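Long-range contact in trehalose monomycolate exporter MmpL3 (Mycobacterium tuberculosis, PDB 7NVH), which exports trehalose monomycolate, the glycolipid that delivers mycolic acids to the mycobacterial cell envelope, as a membrane transporter of the RND permease clan: residues E93-V105 and N145-D157. Numbering follows the deposited sequence.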
loop_
_atom_site.group_PDB
_atom_site.type_symbol
_atom_site.label_atom_id
_atom_site.label_comp_id
_atom_site.label_asym_id
_atom_site.label_seq_id
_atom_site.Cartn_x
_atom_site.Cartn_y
_atom_site.Cartn_z
ATOM N N GLU A 93 8.912 15.380 38.935
ATOM C CA GLU A 93 9.537 14.766 37.774
ATOM C C GLU A 93 8.867 15.132 36.458
ATOM O O GLU A 93 9.540 15.151 35.427
ATOM C CB GLU A 93 9.547 13.241 37.927
ATOM C CG GLU A 93 10.467 12.524 36.959
ATOM C CD GLU A 93 10.656 11.063 37.309
ATOM O OE1 GLU A 93 10.013 10.593 38.271
ATOM O OE2 GLU A 93 11.452 10.386 36.625
ATOM N N LEU A 94 7.562 15.417 36.463
ATOM C CA LEU A 94 6.909 15.922 35.256
ATOM C C LEU A 94 7.287 17.376 34.997
ATOM O O LEU A 94 7.467 17.788 33.843
ATOM C CB LEU A 94 5.398 15.764 35.375
ATOM C CG LEU A 94 4.851 14.426 34.884
ATOM C CD1 LEU A 94 3.493 14.146 35.495
ATOM C CD2 LEU A 94 4.769 14.417 33.371
ATOM N N ASN A 95 7.348 18.177 36.054
ATOM C CA ASN A 95 8.193 19.359 36.048
ATOM C C ASN A 95 9.645 18.904 36.044
ATOM O O ASN A 95 9.990 17.903 36.673
ATOM C CB ASN A 95 7.904 20.228 37.269
ATOM C CG ASN A 95 6.540 20.877 37.208
ATOM O OD1 ASN A 95 6.206 21.555 36.238
ATOM N ND2 ASN A 95 5.738 20.672 38.247
ATOM N N ARG A 96 10.492 19.635 35.323
ATOM C CA ARG A 96 11.853 19.270 34.914
ATOM C C ARG A 96 11.826 18.295 33.747
ATOM O O ARG A 96 12.891 17.923 33.253
ATOM C CB ARG A 96 12.729 18.666 36.025
ATOM C CG ARG A 96 12.704 19.390 37.353
ATOM C CD ARG A 96 13.414 18.641 38.499
ATOM N NE ARG A 96 14.842 18.376 38.296
ATOM C CZ ARG A 96 15.360 17.394 37.557
ATOM N NH1 ARG A 96 14.582 16.500 36.962
ATOM N NH2 ARG A 96 16.676 17.276 37.457
ATOM N N PHE A 97 10.656 17.847 33.307
ATOM C CA PHE A 97 10.508 17.267 31.982
ATOM C C PHE A 97 9.817 18.226 31.031
ATOM O O PHE A 97 10.144 18.268 29.843
ATOM C CB PHE A 97 9.723 15.958 32.039
ATOM C CG PHE A 97 9.472 15.352 30.691
ATOM C CD1 PHE A 97 10.452 14.612 30.061
ATOM C CD2 PHE A 97 8.261 15.528 30.052
ATOM C CE1 PHE A 97 10.228 14.059 28.821
ATOM C CE2 PHE A 97 8.034 14.977 28.811
ATOM C CZ PHE A 97 9.018 14.241 28.196
ATOM N N GLN A 98 8.854 18.991 31.542
ATOM C CA GLN A 98 8.275 20.069 30.748
ATOM C C GLN A 98 9.313 21.139 30.438
ATOM O O GLN A 98 9.386 21.636 29.309
ATOM C CB GLN A 98 7.082 20.683 31.478
ATOM C CG GLN A 98 6.717 22.070 30.986
ATOM C CD GLN A 98 5.377 22.541 31.501
ATOM O OE1 GLN A 98 4.558 23.057 30.745
ATOM N NE2 GLN A 98 5.146 22.374 32.797
ATOM N N GLN A 99 10.130 21.503 31.425
ATOM C CA GLN A 99 11.078 22.598 31.284
ATOM C C GLN A 99 12.427 22.170 30.724
ATOM O O GLN A 99 13.211 23.037 30.326
ATOM C CB GLN A 99 11.293 23.288 32.633
ATOM C CG GLN A 99 12.345 22.628 33.497
ATOM C CD GLN A 99 12.546 23.342 34.815
ATOM O OE1 GLN A 99 11.872 24.328 35.108
ATOM N NE2 GLN A 99 13.477 22.845 35.620
ATOM N N ASP A 100 12.729 20.876 30.689
ATOM C CA ASP A 100 13.933 20.393 30.031
ATOM C C ASP A 100 13.677 19.963 28.597
ATOM O O ASP A 100 14.610 19.526 27.917
ATOM C CB ASP A 100 14.555 19.237 30.819
ATOM C CG ASP A 100 15.395 19.716 31.988
ATOM O OD1 ASP A 100 15.980 20.813 31.886
ATOM O OD2 ASP A 100 15.478 18.998 33.004
ATOM N N HIS A 101 12.435 20.063 28.131
ATOM C CA HIS A 101 12.106 19.925 26.712
ATOM C C HIS A 101 11.127 21.028 26.328
ATOM O O HIS A 101 9.981 20.763 25.958
ATOM C CB HIS A 101 11.525 18.543 26.420
ATOM C CG HIS A 101 12.466 17.419 26.713
ATOM N ND1 HIS A 101 13.108 16.710 25.723
ATOM C CD2 HIS A 101 12.872 16.880 27.886
ATOM C CE1 HIS A 101 13.871 15.783 26.272
ATOM N NE2 HIS A 101 13.746 15.865 27.584
ATOM N N PRO A 102 11.554 22.292 26.407
ATOM C CA PRO A 102 10.609 23.392 26.176
ATOM C C PRO A 102 10.184 23.529 24.730
ATOM O O PRO A 102 9.150 24.153 24.462
ATOM C CB PRO A 102 11.383 24.635 26.648
ATOM C CG PRO A 102 12.702 24.127 27.188
ATOM C CD PRO A 102 12.925 22.790 26.576
ATOM N N ASP A 103 10.940 22.968 23.792
ATOM C CA ASP A 103 10.628 23.087 22.378
ATOM C C ASP A 103 9.661 22.019 21.889
ATOM O O ASP A 103 9.217 22.090 20.739
ATOM C CB ASP A 103 11.914 23.024 21.550
ATOM C CG ASP A 103 12.732 24.296 21.650
ATOM O OD1 ASP A 103 12.193 25.317 22.125
ATOM O OD2 ASP A 103 13.916 24.274 21.253
ATOM N N GLN A 104 9.326 21.040 22.723
ATOM C CA GLN A 104 8.419 19.972 22.333
ATOM C C GLN A 104 7.212 19.821 23.243
ATOM O O GLN A 104 6.146 19.438 22.761
ATOM C CB GLN A 104 9.161 18.630 22.284
ATOM C CG GLN A 104 10.093 18.476 21.101
ATOM C CD GLN A 104 11.512 18.878 21.424
ATOM O OE1 GLN A 104 11.868 19.057 22.586
ATOM N NE2 GLN A 104 12.336 19.017 20.394
ATOM N N VAL A 105 7.343 20.113 24.533
ATOM C CA VAL A 105 6.283 19.876 25.505
ATOM C C VAL A 105 5.548 21.183 25.753
ATOM O O VAL A 105 6.127 22.145 26.269
ATOM C CB VAL A 105 6.844 19.304 26.814
ATOM C CG1 VAL A 105 5.729 19.099 27.818
ATOM C CG2 VAL A 105 7.569 17.998 26.548
ATOM N N ASN A 145 8.335 15.864 17.082
ATOM C CA ASN A 145 8.536 16.373 18.432
ATOM C C ASN A 145 8.377 15.266 19.461
ATOM O O ASN A 145 9.126 15.207 20.442
ATOM C CB ASN A 145 7.559 17.511 18.712
ATOM C CG ASN A 145 8.057 18.841 18.203
ATOM O OD1 ASN A 145 9.156 18.936 17.661
ATOM N ND2 ASN A 145 7.252 19.879 18.372
ATOM N N TYR A 146 7.399 14.383 19.260
ATOM C CA TYR A 146 7.237 13.257 20.174
ATOM C C TYR A 146 8.411 12.297 20.084
ATOM O O TYR A 146 8.832 11.732 21.097
ATOM C CB TYR A 146 5.943 12.503 19.892
ATOM C CG TYR A 146 5.905 11.179 20.614
ATOM C CD1 TYR A 146 5.796 11.129 21.994
ATOM C CD2 TYR A 146 6.014 9.986 19.925
ATOM C CE1 TYR A 146 5.774 9.930 22.663
ATOM C CE2 TYR A 146 5.994 8.781 20.587
ATOM C CZ TYR A 146 5.875 8.759 21.956
ATOM O OH TYR A 146 5.853 7.559 22.623
ATOM N N LYS A 147 8.908 12.048 18.873
ATOM C CA LYS A 147 10.052 11.157 18.718
ATOM C C LYS A 147 11.290 11.727 19.389
ATOM O O LYS A 147 12.140 10.972 19.873
ATOM C CB LYS A 147 10.322 10.896 17.238
ATOM C CG LYS A 147 9.479 9.787 16.642
ATOM C CD LYS A 147 9.827 9.565 15.182
ATOM C CE LYS A 147 8.620 9.090 14.396
ATOM N NZ LYS A 147 8.970 8.000 13.444
ATOM N N ALA A 148 11.410 13.053 19.426
ATOM C CA ALA A 148 12.559 13.683 20.065
ATOM C C ALA A 148 12.545 13.556 21.583
ATOM O O ALA A 148 13.581 13.790 22.211
ATOM C CB ALA A 148 12.630 15.159 19.677
ATOM N N ILE A 149 11.414 13.198 22.188
ATOM C CA ILE A 149 11.309 13.108 23.642
ATOM C C ILE A 149 10.896 11.729 24.129
ATOM O O ILE A 149 10.911 11.495 25.345
ATOM C CB ILE A 149 10.336 14.166 24.205
ATOM C CG1 ILE A 149 8.900 13.818 23.825
ATOM C CG2 ILE A 149 10.696 15.547 23.706
ATOM C CD1 ILE A 149 7.868 14.613 24.574
ATOM N N ALA A 150 10.514 10.815 23.238
ATOM C CA ALA A 150 10.021 9.511 23.678
ATOM C C ALA A 150 11.035 8.719 24.496
ATOM O O ALA A 150 10.651 8.179 25.548
ATOM C CB ALA A 150 9.538 8.709 22.467
ATOM N N PRO A 151 12.305 8.586 24.093
ATOM C CA PRO A 151 13.242 7.827 24.937
ATOM C C PRO A 151 13.401 8.398 26.333
ATOM O O PRO A 151 13.598 7.631 27.283
ATOM C CB PRO A 151 14.558 7.892 24.147
ATOM C CG PRO A 151 14.388 9.025 23.197
ATOM C CD PRO A 151 12.946 8.998 22.833
ATOM N N ASP A 152 13.329 9.716 26.491
ATOM C CA ASP A 152 13.448 10.326 27.806
ATOM C C ASP A 152 12.118 10.406 28.538
ATOM O O ASP A 152 12.104 10.639 29.752
ATOM C CB ASP A 152 14.052 11.728 27.679
ATOM C CG ASP A 152 14.743 12.185 28.948
ATOM O OD1 ASP A 152 14.747 11.421 29.936
ATOM O OD2 ASP A 152 15.291 13.306 28.956
ATOM N N LEU A 153 11.003 10.223 27.831
ATOM C CA LEU A 153 9.695 10.249 28.471
ATOM C C LEU A 153 9.412 8.954 29.219
ATOM O O LEU A 153 8.788 8.974 30.286
ATOM C CB LEU A 153 8.612 10.506 27.423
ATOM C CG LEU A 153 7.157 10.439 27.880
ATOM C CD1 LEU A 153 6.896 11.450 28.976
ATOM C CD2 LEU A 153 6.233 10.674 26.702
ATOM N N GLN A 154 9.863 7.822 28.676
ATOM C CA GLN A 154 9.590 6.527 29.287
ATOM C C GLN A 154 10.319 6.340 30.609
ATOM O O GLN A 154 9.920 5.487 31.406
ATOM C CB GLN A 154 9.967 5.409 28.317
ATOM C CG GLN A 154 9.412 4.048 28.685
ATOM C CD GLN A 154 8.121 3.734 27.963
ATOM O OE1 GLN A 154 8.039 3.842 26.741
ATOM N NE2 GLN A 154 7.102 3.340 28.718
ATOM N N ARG A 155 11.363 7.124 30.867
ATOM C CA ARG A 155 12.132 6.987 32.096
ATOM C C ARG A 155 11.445 7.604 33.305
ATOM O O ARG A 155 11.965 7.474 34.418
ATOM C CB ARG A 155 13.515 7.614 31.923
ATOM C CG ARG A 155 14.450 6.807 31.044
ATOM C CD ARG A 155 15.877 7.319 31.140
ATOM N NE ARG A 155 16.237 8.170 30.010
ATOM C CZ ARG A 155 16.502 7.720 28.788
ATOM N NH1 ARG A 155 16.452 6.421 28.531
ATOM N NH2 ARG A 155 16.821 8.569 27.823
ATOM N N LEU A 156 10.312 8.276 33.119
ATOM C CA LEU A 156 9.591 8.847 34.250
ATOM C C LEU A 156 9.116 7.743 35.186
ATOM O O LEU A 156 8.771 6.642 34.747
ATOM C CB LEU A 156 8.397 9.667 33.764
ATOM C CG LEU A 156 8.672 10.898 32.903
ATOM C CD1 LEU A 156 7.373 11.609 32.576
ATOM C CD2 LEU A 156 9.636 11.839 33.588
ATOM N N ASP A 157 9.121 8.039 36.485
ATOM C CA ASP A 157 8.721 7.148 37.570
ATOM C C ASP A 157 9.685 5.982 37.752
ATOM O O ASP A 157 9.497 5.180 38.672
ATOM C CB ASP A 157 7.297 6.600 37.380
ATOM C CG ASP A 157 6.692 6.073 38.666
ATOM O OD1 ASP A 157 7.180 6.445 39.754
ATOM O OD2 ASP A 157 5.728 5.285 38.588
#
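Phe97 reaches across to Ile149 and Leu153 in the hydrophobic centre of this contact, in which the loop that follows helix 84-94 packs against the end of helix 139-147 and the short helix 150-153, in the first of the two alpha/beta subdomains expected of an RND-type transporter. The subdomain's antiparallel sheet includes strands 70-74 and 162-164; Leu94 rests on Phe73 of the former and Leu153 on Leu163 of the latter.

Phe97 holds its ring across the interface with chi1 at 177°, CG trans to the amide nitrogen; CZ lies 3.6 Å from Leu153 CD1 and 3.8 Å from Ile149 CD1, both methyls approaching obliquely. Val105 CG2 meets the same Ile149 methyl, while the other branch, Ile149 CG2, packs against His101 and against Gln104 CB. Ile149, at the N-cap position of helix 150-153, thus wedges its two branches among four loop residues. Farther along, Leu156 splits its methyls: CD1 touches Leu94 CD2 at 3.9 Å, and CD2 lies against the aliphatic stem of Glu93.

The Gln104 CG methylene lies against Asn145, 3.5 Å from its backbone O and 3.6 Å from its CG, with the amide planes perpendicular. Asn145 ND2 donates to Lys135 O, outside the two segments.

Two polar contacts accompany the apolar core. At the end near Leu156, the extended side chain of Glu93 accepts a weak hydrogen bond at OE1 from Asp157 N (3.2 Å), just past the type I turn Leu153–Leu156; Asp157 itself forms a salt bridge with Lys89 of helix 84-94. Beside the Phe97–Ile149 cluster, Asp152 OD1 forms a salt bridge with Arg155 NE, leaving the two carboxylate oxygens with different partners. Its OD2 accepts from His101 NE2 at 3.3 Å, lying nearly in the imidazole plane while the donor stands 36° out of the carboxylate plane.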